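Local atomic coordinates of L-lysine 6-monooxygenase involved in desferrioxamine biosynthesis (Erwinia amylovora CFBP1430, PDB entry 5O8P), a protein that binds FAD and probably uses NADPH and oxygen to N-hydroxylate cadaverine, a step in making the siderophore desferrioxamine. Residues 383-386 and 392-395; 367-372 and 399-404; 318-323 and 327-332. All blocks are in the same frame, centred on the assembly; numbering follows the deposited sequence.

Interaction 1 of 3, residues 383-386 and 392-395; sequences NAEL and VTPD. With FAD (flavin-adenine dinucleotide), chain C.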
loop_
_atom_site.group_PDB
_atom_site.type_symbol
_atom_site.label_atom_id
_atom_site.label_comp_id
_atom_site.label_asym_id
_atom_site.label_seq_id
_atom_site.Cartn_x
_atom_site.Cartn_y
_atom_site.Cartn_z
ATOM N N ASN B 383 18.960 13.574 24.809
ATOM C CA ASN B 383 18.236 14.553 23.992
ATOM C C ASN B 383 18.627 16.027 24.274
ATOM O O ASN B 383 17.757 16.898 24.321
ATOM C CB ASN B 383 16.715 14.337 24.181
ATOM C CG ASN B 383 15.845 14.980 23.089
ATOM O OD1 ASN B 383 16.172 14.991 21.892
ATOM N ND2 ASN B 383 14.691 15.502 23.518
ATOM N N ALA B 384 19.906 16.318 24.458
ATOM C CA ALA B 384 20.392 17.718 24.348
ATOM C C ALA B 384 21.710 17.788 23.554
ATOM O O ALA B 384 22.536 18.688 23.753
ATOM C CB ALA B 384 20.531 18.347 25.730
ATOM N N GLU B 385 21.892 16.811 22.668
ATOM C CA GLU B 385 23.130 16.617 21.917
ATOM C C GLU B 385 22.883 16.639 20.399
ATOM O O GLU B 385 23.726 16.149 19.650
ATOM C CB GLU B 385 23.832 15.310 22.370
ATOM C CG GLU B 385 23.186 13.975 21.948
ATOM C CD GLU B 385 22.049 13.484 22.823
ATOM O OE1 GLU B 385 21.498 14.278 23.595
ATOM O OE2 GLU B 385 21.686 12.301 22.702
ATOM N N LEU B 386 21.761 17.219 19.956
ATOM C CA LEU B 386 21.458 17.404 18.517
ATOM C C LEU B 386 22.597 18.109 17.743
ATOM O O LEU B 386 22.891 17.788 16.588
ATOM C CB LEU B 386 20.147 18.207 18.365
ATOM C CG LEU B 386 19.572 18.631 16.998
ATOM C CD1 LEU B 386 19.580 17.512 15.964
ATOM C CD2 LEU B 386 18.154 19.163 17.173
ATOM N N VAL B 392 19.573 12.327 14.800
ATOM C CA VAL B 392 19.016 11.097 15.398
ATOM C C VAL B 392 18.613 11.238 16.864
ATOM O O VAL B 392 18.090 10.283 17.450
ATOM C CB VAL B 392 19.987 9.905 15.298
ATOM C CG1 VAL B 392 20.314 9.608 13.842
ATOM C CG2 VAL B 392 21.239 10.176 16.118
ATOM N N THR B 393 18.822 12.426 17.446
ATOM C CA THR B 393 18.759 12.652 18.891
ATOM C C THR B 393 17.324 12.560 19.488
ATOM O O THR B 393 17.133 11.836 20.464
ATOM C CB THR B 393 19.476 13.997 19.239
ATOM O OG1 THR B 393 20.872 13.934 18.903
ATOM C CG2 THR B 393 19.370 14.360 20.666
ATOM N N PRO B 394 16.311 13.248 18.897
ATOM C CA PRO B 394 14.935 13.091 19.402
ATOM C C PRO B 394 14.218 11.769 19.045
ATOM O O PRO B 394 13.067 11.585 19.440
ATOM C CB PRO B 394 14.180 14.279 18.767
ATOM C CG PRO B 394 15.137 14.994 17.869
ATOM C CD PRO B 394 16.350 14.143 17.724
ATOM N N ASP B 395 14.880 10.873 18.315
ATOM C CA ASP B 395 14.293 9.622 17.826
ATOM C C ASP B 395 14.115 8.647 18.992
ATOM O O ASP B 395 15.089 8.296 19.659
ATOM C CB ASP B 395 15.238 9.026 16.751
ATOM C CG ASP B 395 14.556 7.998 15.828
ATOM O OD1 ASP B 395 13.593 7.327 16.234
ATOM O OD2 ASP B 395 15.015 7.840 14.675
HETATM P PA FAD C . 10.015 14.972 28.022
HETATM O O1A FAD C . 8.531 14.683 27.889
HETATM O O2A FAD C . 10.528 16.360 27.723
HETATM O O5B FAD C . 10.394 14.558 29.537
HETATM C C5B FAD C . 10.991 15.467 30.456
HETATM C C4B FAD C . 10.465 15.308 31.878
HETATM O O4B FAD C . 11.389 15.917 32.794
HETATM C C3B FAD C . 9.127 16.007 32.090
HETATM O O3B FAD C . 8.240 15.110 32.772
HETATM C C2B FAD C . 9.470 17.263 32.891
HETATM O O2B FAD C . 8.437 17.691 33.784
HETATM C C1B FAD C . 10.694 16.818 33.669
HETATM N N9A FAD C . 11.564 17.901 34.203
HETATM C C8A FAD C . 12.091 18.963 33.557
HETATM N N7A FAD C . 12.837 19.717 34.413
HETATM C C5A FAD C . 12.792 19.132 35.629
HETATM C C6A FAD C . 13.345 19.388 36.988
HETATM N N6A FAD C . 14.131 20.464 37.233
HETATM N N1A FAD C . 13.044 18.507 37.978
HETATM C C2A FAD C . 12.262 17.427 37.764
HETATM N N3A FAD C . 11.724 17.143 36.563
HETATM C C4A FAD C . 11.950 17.936 35.480
HETATM N N1 FAD C . 9.705 11.102 18.523
HETATM C C2 FAD C . 9.609 9.871 17.956
HETATM O O2 FAD C . 10.662 9.215 17.790
HETATM N N3 FAD C . 8.425 9.339 17.580
HETATM C C4 FAD C . 7.264 10.001 17.738
HETATM O O4 FAD C . 6.186 9.491 17.378
HETATM C C4X FAD C . 7.284 11.353 18.350
HETATM N N5 FAD C . 6.154 12.068 18.540
HETATM C C5X FAD C . 6.207 13.301 19.099
HETATM C C6 FAD C . 5.010 13.992 19.267
HETATM C C7 FAD C . 4.985 15.264 19.836
HETATM C C7M FAD C . 3.675 15.994 20.005
HETATM C C8 FAD C . 6.268 15.888 20.270
HETATM C C8M FAD C . 6.269 17.261 20.886
HETATM C C9 FAD C . 7.474 15.205 20.102
HETATM C C9A FAD C . 7.514 13.920 19.530
HETATM N N10 FAD C . 8.727 13.175 19.341
HETATM C C10 FAD C . 8.619 11.888 18.745
HETATM C "C1'" FAD C . 10.075 13.670 19.733
HETATM C "C2'" FAD C . 10.504 13.186 21.138
HETATM O "O2'" FAD C . 10.248 11.773 21.283
HETATM C "C3'" FAD C . 9.832 13.952 22.293
HETATM O "O3'" FAD C . 10.164 15.348 22.229
HETATM C "C4'" FAD C . 10.218 13.423 23.681
HETATM O "O4'" FAD C . 9.173 13.724 24.613
HETATM C "C5'" FAD C . 11.524 14.018 24.201
HETATM O "O5'" FAD C . 12.080 13.138 25.180
HETATM P P FAD C . 12.323 13.640 26.680
HETATM O O1P FAD C . 12.847 12.468 27.485
HETATM O O2P FAD C . 13.161 14.876 26.516
HETATM O O3P FAD C . 10.758 13.895 27.052
#
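Thr393 presses its methyl into the bend formed by residues 383-386, with CG2 3.5 Å from Asn383 OD1 and also 3.5 Å from Glu385 CD. Its chi1 of -63° sets OG1 beside the backbone N and turns the methyl toward these two polar groups; OG1 lies near Leu386 CA and is hydrogen-bonded to Gly390 O. Asn383 OD1 also rests 3.4 Å from Pro394 CA, so the amide oxygen packs on carbon on this side. No hydrogen bond joins the two segments; the contact is one of close packing.

The other end of the amide serves the cofactor: Asn383 ND2 makes a weak, fairly straight hydrogen bond (157°) to FAD O2P, at 3.4 Å. FAD O2' of the ribityl chain gives a second weak bond to Pro394 O, in the type I turn from Val392 to Asp395.

Further out, Glu385 OE1 accepts Ala384 N at 2.7 Å, bringing the carboxylate back over its own segment, and OE2 is paired with Arg402. Glu385 itself is the N-cap residue of helix 386-389.

Both FAD bonds are weak and involve neutral protein groups, an amide N-H and a carbonyl, so this part of the pocket probably offsets little of the phosphate charge.

Interaction 2 of 3, residues 367-372 and 399-404; sequences VQRNYS and ACYRNS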
loop_
_atom_site.group_PDB
_atom_site.type_symbol
_atom_site.label_atom_id
_atom_site.label_comp_id
_atom_site.label_asym_id
_atom_site.label_seq_id
_atom_site.Cartn_x
_atom_site.Cartn_y
_atom_site.Cartn_z
ATOM N N VAL B 367 29.296 18.033 24.002
ATOM C CA VAL B 367 28.956 16.655 24.361
ATOM C C VAL B 367 29.973 15.684 23.759
ATOM O O VAL B 367 30.340 15.821 22.594
ATOM C CB VAL B 367 27.538 16.246 23.886
ATOM C CG1 VAL B 367 27.133 14.915 24.519
ATOM C CG2 VAL B 367 26.518 17.321 24.203
ATOM N N GLN B 368 30.408 14.704 24.551
ATOM C CA GLN B 368 31.361 13.683 24.094
ATOM C C GLN B 368 30.572 12.545 23.450
ATOM O O GLN B 368 29.335 12.520 23.521
ATOM C CB GLN B 368 32.189 13.136 25.255
ATOM C CG GLN B 368 32.797 14.177 26.176
ATOM C CD GLN B 368 33.778 15.085 25.489
ATOM O OE1 GLN B 368 34.932 14.705 25.290
ATOM N NE2 GLN B 368 33.342 16.315 25.165
ATOM N N ARG B 369 31.285 11.594 22.837
ATOM C CA ARG B 369 30.613 10.541 22.061
ATOM C C ARG B 369 29.791 9.628 22.953
ATOM O O ARG B 369 28.787 9.098 22.494
ATOM C CB ARG B 369 31.590 9.754 21.184
ATOM C CG ARG B 369 30.981 8.603 20.366
ATOM C CD ARG B 369 30.049 9.107 19.286
ATOM N NE ARG B 369 29.297 8.042 18.619
ATOM C CZ ARG B 369 28.183 7.462 19.079
ATOM N NH1 ARG B 369 27.651 7.804 20.251
ATOM N NH2 ARG B 369 27.588 6.523 18.348
ATOM N N ASN B 370 30.198 9.474 24.218
ATOM C CA ASN B 370 29.410 8.704 25.198
ATOM C C ASN B 370 28.273 9.497 25.873
ATOM O O ASN B 370 27.743 9.053 26.887
ATOM C CB ASN B 370 30.328 8.066 26.268
ATOM C CG ASN B 370 31.021 9.086 27.157
ATOM O OD1 ASN B 370 31.018 10.279 26.883
ATOM N ND2 ASN B 370 31.637 8.607 28.227
ATOM N N TYR B 371 27.905 10.652 25.310
ATOM C CA TYR B 371 26.794 11.491 25.785
ATOM C C TYR B 371 27.097 12.236 27.103
ATOM O O TYR B 371 26.184 12.799 27.721
ATOM C CB TYR B 371 25.471 10.691 25.848
ATOM C CG TYR B 371 25.151 10.021 24.527
ATOM C CD1 TYR B 371 24.467 10.715 23.535
ATOM C CD2 TYR B 371 25.568 8.717 24.249
ATOM C CE1 TYR B 371 24.185 10.142 22.305
ATOM C CE2 TYR B 371 25.302 8.119 23.020
ATOM C CZ TYR B 371 24.618 8.831 22.035
ATOM O OH TYR B 371 24.353 8.235 20.806
ATOM N N SER B 372 28.379 12.291 27.484
ATOM C CA SER B 372 28.807 12.952 28.702
ATOM C C SER B 372 29.147 14.425 28.436
ATOM O O SER B 372 29.632 14.757 27.356
ATOM C CB SER B 372 30.005 12.214 29.314
ATOM O OG SER B 372 31.222 12.539 28.666
ATOM N N ALA B 399 16.735 5.449 21.371
ATOM C CA ALA B 399 16.675 5.621 22.812
ATOM C C ALA B 399 17.373 4.462 23.488
ATOM O O ALA B 399 18.191 4.672 24.380
ATOM C CB ALA B 399 15.232 5.716 23.277
ATOM N N CYS B 400 17.054 3.239 23.067
ATOM C CA CYS B 400 17.749 2.046 23.583
ATOM C C CYS B 400 19.248 2.026 23.258
ATOM O O CYS B 400 20.031 1.591 24.097
ATOM C CB CYS B 400 17.115 0.766 23.071
ATOM S SG CYS B 400 15.605 0.321 23.920
ATOM N N TYR B 401 19.643 2.491 22.063
ATOM C CA TYR B 401 21.066 2.602 21.740
ATOM C C TYR B 401 21.752 3.487 22.788
ATOM O O TYR B 401 22.700 3.045 23.452
ATOM C CB TYR B 401 21.338 3.147 20.311
ATOM C CG TYR B 401 22.818 3.411 20.069
ATOM C CD1 TYR B 401 23.711 2.356 19.883
ATOM C CD2 TYR B 401 23.339 4.710 20.088
ATOM C CE1 TYR B 401 25.074 2.582 19.736
ATOM C CE2 TYR B 401 24.698 4.950 19.903
ATOM C CZ TYR B 401 25.562 3.870 19.727
ATOM O OH TYR B 401 26.919 4.034 19.556
ATOM N N ARG B 402 21.251 4.712 22.947
ATOM C CA ARG B 402 21.873 5.678 23.862
ATOM C C ARG B 402 21.865 5.158 25.316
ATOM O O ARG B 402 22.903 5.157 25.991
ATOM C CB ARG B 402 21.197 7.058 23.763
ATOM C CG ARG B 402 21.967 8.195 24.437
ATOM C CD ARG B 402 21.300 9.557 24.347
ATOM N NE ARG B 402 19.840 9.456 24.402
ATOM C CZ ARG B 402 18.977 9.956 23.517
ATOM N NH1 ARG B 402 19.371 10.707 22.488
ATOM N NH2 ARG B 402 17.677 9.746 23.698
ATOM N N ASN B 403 20.713 4.668 25.764
ATOM C CA ASN B 403 20.599 4.068 27.093
ATOM C C ASN B 403 21.590 2.916 27.312
ATOM O O ASN B 403 22.170 2.782 28.397
ATOM C CB ASN B 403 19.155 3.597 27.358
ATOM C CG ASN B 403 18.193 4.751 27.604
ATOM O OD1 ASN B 403 18.560 5.756 28.203
ATOM N ND2 ASN B 403 16.955 4.605 27.147
ATOM N N SER B 404 21.806 2.109 26.276
ATOM C CA SER B 404 22.767 1.010 26.355
ATOM C C SER B 404 24.215 1.456 26.518
ATOM O O SER B 404 24.985 0.732 27.172
ATOM C CB SER B 404 22.645 0.086 25.148
ATOM O OG SER B 404 21.425 -0.616 25.207
#
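A type I turn, Gln368 to Tyr371, stands beside the first turns of helix 399-410, the backbones coming nearest at Tyr371 and Arg402, whose CA atoms are 7.9 Å apart. Side chains make the contact. Arg402 lays its aliphatic part across one face of the Tyr371 ring: CG sits 3.4 Å from the ring centroid of Tyr371, only 1° from the normal, in a CH-pi contact, and CD follows over the CD1 side. A bend at chi3 then swings the guanidinium away, its plane 88° from the ring, toward Glu385, with NE hydrogen-bonded to Gln382 and a cation-pi contact to Phe19.

The contact thus packs the loop between strands 342-343 and 379-381 against helix 399-410, the last helix of the chain; Arg402, which touches the loop, also meets Phe19, an FAD-binding residue. His389 of helix 386-389 stacks on the Tyr371 ring as well.

Tyr401 meets the turn with its ring edge. Tyr371 OH approaches that edge in the ring plane, 3.4 Å from Tyr401 CE2. Arg369 NH2 lies 2.8 Å from Tyr401 OH, but the angle of 118° makes this hydrogen bond weak. Another weak bond runs from Arg369 NH1 to Tyr371 OH, while the stronger partner of Arg369 is Asp250, bound through NE. Tyr401 also packs on Tyr88 of the second subunit.

Interaction 3 of 3, residues 318-323 and 327-332; sequences LKLHQQ and RAYSRR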
loop_
_atom_site.group_PDB
_atom_site.type_symbol
_atom_site.label_atom_id
_atom_site.label_comp_id
_atom_site.label_asym_id
_atom_site.label_seq_id
_atom_site.Cartn_x
_atom_site.Cartn_y
_atom_site.Cartn_z
ATOM N N LEU B 318 -0.313 39.403 10.922
ATOM C CA LEU B 318 0.995 38.786 10.735
ATOM C C LEU B 318 1.726 39.491 9.606
ATOM O O LEU B 318 1.240 39.493 8.485
ATOM C CB LEU B 318 0.835 37.313 10.363
ATOM C CG LEU B 318 0.456 36.273 11.428
ATOM C CD1 LEU B 318 -0.203 36.847 12.672
ATOM C CD2 LEU B 318 -0.429 35.195 10.822
ATOM N N LYS B 319 2.869 40.104 9.904
ATOM C CA LYS B 319 3.779 40.582 8.867
ATOM C C LYS B 319 4.726 39.444 8.527
ATOM O O LYS B 319 5.362 38.866 9.413
ATOM C CB LYS B 319 4.567 41.809 9.322
ATOM C CG LYS B 319 3.704 43.034 9.533
ATOM C CD LYS B 319 4.451 44.336 9.280
ATOM C CE LYS B 319 3.517 45.524 9.455
ATOM N NZ LYS B 319 4.153 46.807 9.069
ATOM N N LEU B 320 4.803 39.120 7.237
ATOM C CA LEU B 320 5.588 37.996 6.745
ATOM C C LEU B 320 6.551 38.462 5.663
ATOM O O LEU B 320 6.295 39.449 4.972
ATOM C CB LEU B 320 4.658 36.934 6.176
ATOM C CG LEU B 320 3.663 36.328 7.167
ATOM C CD1 LEU B 320 2.457 35.760 6.454
ATOM C CD2 LEU B 320 4.319 35.252 8.006
ATOM N N HIS B 321 7.665 37.753 5.530
ATOM C CA HIS B 321 8.631 38.011 4.476
ATOM C C HIS B 321 8.866 36.721 3.701
ATOM O O HIS B 321 9.306 35.719 4.270
ATOM C CB HIS B 321 9.937 38.525 5.063
ATOM C CG HIS B 321 10.883 39.043 4.033
ATOM N ND1 HIS B 321 12.011 38.351 3.643
ATOM C CD2 HIS B 321 10.853 40.172 3.287
ATOM C CE1 HIS B 321 12.645 39.043 2.713
ATOM N NE2 HIS B 321 11.964 40.152 2.481
ATOM N N GLN B 322 8.560 36.759 2.407
ATOM C CA GLN B 322 8.684 35.600 1.505
ATOM C C GLN B 322 10.139 35.612 0.985
ATOM O O GLN B 322 10.493 36.405 0.127
ATOM C CB GLN B 322 7.533 35.646 0.468
ATOM C CG GLN B 322 7.700 35.285 -0.991
ATOM C CD GLN B 322 8.073 33.856 -1.277
ATOM O OE1 GLN B 322 9.184 33.464 -0.949
ATOM N NE2 GLN B 322 7.245 33.147 -2.043
ATOM N N GLN B 323 10.976 34.751 1.572
ATOM C CA GLN B 323 12.455 34.851 1.464
ATOM C C GLN B 323 12.987 34.545 0.075
ATOM O O GLN B 323 14.005 35.094 -0.322
ATOM C CB GLN B 323 13.163 33.924 2.475
ATOM C CG GLN B 323 13.055 34.360 3.937
ATOM C CD GLN B 323 13.283 33.219 4.935
ATOM O OE1 GLN B 323 12.753 32.112 4.781
ATOM N NE2 GLN B 323 14.048 33.502 5.985
ATOM N N ARG B 327 10.202 39.460 -0.824
ATOM C CA ARG B 327 9.105 40.435 -0.782
ATOM C C ARG B 327 8.222 40.253 0.456
ATOM O O ARG B 327 7.832 39.126 0.798
ATOM C CB ARG B 327 8.257 40.333 -2.055
ATOM C CG ARG B 327 7.451 41.586 -2.356
ATOM C CD ARG B 327 6.854 41.526 -3.760
ATOM N NE ARG B 327 5.451 41.954 -3.750
ATOM C CZ ARG B 327 4.517 41.601 -4.637
ATOM N NH1 ARG B 327 4.804 40.803 -5.664
ATOM N NH2 ARG B 327 3.277 42.057 -4.485
ATOM N N ALA B 328 7.911 41.369 1.120
ATOM C CA ALA B 328 7.124 41.362 2.354
ATOM C C ALA B 328 5.630 41.388 2.050
ATOM O O ALA B 328 5.215 41.863 0.992
ATOM C CB ALA B 328 7.505 42.545 3.229
ATOM N N TYR B 329 4.836 40.859 2.978
ATOM C CA TYR B 329 3.375 40.876 2.870
ATOM C C TYR B 329 2.719 40.631 4.223
ATOM O O TYR B 329 3.342 40.063 5.118
ATOM C CB TYR B 329 2.883 39.840 1.852
ATOM C CG TYR B 329 3.002 38.371 2.247
ATOM C CD1 TYR B 329 4.225 37.691 2.176
ATOM C CD2 TYR B 329 1.872 37.642 2.644
ATOM C CE1 TYR B 329 4.314 36.340 2.514
ATOM C CE2 TYR B 329 1.960 36.294 2.978
ATOM C CZ TYR B 329 3.179 35.650 2.905
ATOM O OH TYR B 329 3.241 34.325 3.229
ATOM N N SER B 330 1.466 41.066 4.363
ATOM C CA SER B 330 0.705 40.908 5.606
ATOM C C SER B 330 -0.481 39.963 5.408
ATOM O O SER B 330 -0.986 39.797 4.293
ATOM C CB SER B 330 0.217 42.262 6.131
ATOM O OG SER B 330 -0.731 42.844 5.242
ATOM N N ARG B 331 -0.911 39.352 6.507
ATOM C CA ARG B 331 -2.003 38.388 6.522
ATOM C C ARG B 331 -2.764 38.584 7.827
ATOM O O ARG B 331 -2.167 38.996 8.825
ATOM C CB ARG B 331 -1.406 36.988 6.491
ATOM C CG ARG B 331 -2.209 35.947 5.779
ATOM C CD ARG B 331 -2.186 36.168 4.278
ATOM N NE ARG B 331 -3.416 35.611 3.741
ATOM C CZ ARG B 331 -3.946 35.907 2.567
ATOM N NH1 ARG B 331 -3.356 36.775 1.748
ATOM N NH2 ARG B 331 -5.105 35.355 2.239
ATOM N N ARG B 332 -4.052 38.261 7.842
ATOM C CA ARG B 332 -4.862 38.446 9.048
ATOM C C ARG B 332 -5.449 37.151 9.524
ATOM O O ARG B 332 -5.738 36.281 8.726
ATOM C CB ARG B 332 -6.000 39.425 8.784
ATOM C CG ARG B 332 -5.603 40.884 8.839
ATOM C CD ARG B 332 -6.573 41.647 7.949
ATOM N NE ARG B 332 -6.473 43.082 8.106
ATOM C CZ ARG B 332 -6.937 43.772 9.150
ATOM N NH1 ARG B 332 -7.512 43.158 10.186
ATOM N NH2 ARG B 332 -6.814 45.099 9.177
#
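Leu318 to Gln322 and Arg327 to Arg331 pair through six backbone hydrogen bonds, two at each of the hydrogen-bonded pairs Leu318-Arg331, Leu320-Tyr329 and Gln322-Arg327. The shortest joins Leu320 N to Tyr329 O at 2.7 Å. The longest, next to the turn, runs 3.2 Å from Arg327 N to Gln322 O. CA-H...O contacts come from residues of the non-hydrogen-bonded pairs: Ser330 CA to Leu318 O and Ala328 CA to Leu320 O, both 3.3 Å.

The two strands, 151° apart in direction, form a beta hairpin, the last two strands of a three-stranded antiparallel sheet. Strand 303-311 pairs with the other edge of strand 315-322, and Leu320 touches its Leu305, which binds NADP(+) in a structure of this protein, though none is bound to this chain.

Apolar packing centres on the face bearing Leu318, Leu320, Gln322, Tyr329 and Arg331. With CG between backbone N and carbonyl carbon (chi1 71°), the Tyr329 ring reaches its cross-strand partner, and Leu320 CB sits over one face, 3.9 Å from the centroid of the Tyr329 ring and offset toward the rim. Leu320 CD1 reaches Tyr329 CE2 at 3.6 Å. On the opposite face, His321 CD2 lies 4.1 Å from Ala328 CB.

Polar ends look elsewhere: Tyr329 OH is hydrogen-bonded to Ser303 OG. Arg332 N is hydrogen-bonded to Glu432 of the third subunit.

Overall arrangement
Interactions 1 and 2 form one continuous network, their centres 10 Å apart, with interaction 1 nested in the chain loop that interaction 2 closes. Arg402 is the joint: its NH1 lies 2.8 Å from Glu385 OE2 in a salt bridge and 3.2 Å from Thr393 O in a probable hydrogen bond, so it ties both segments of interaction 1 to helix 399-410. Interaction 1 is first shell to FAD, whereas the Arg402 side chain stays about 7 Å from the cofactor, in a second shell. Interaction 3 stands apart, beside residues of the NADP(+) site, which holds no NADP(+) in this chain. Its centre is 32 Å from that of interaction 1 and 42 Å from that of interaction 2, which lies on the opposite side of the chain's centre.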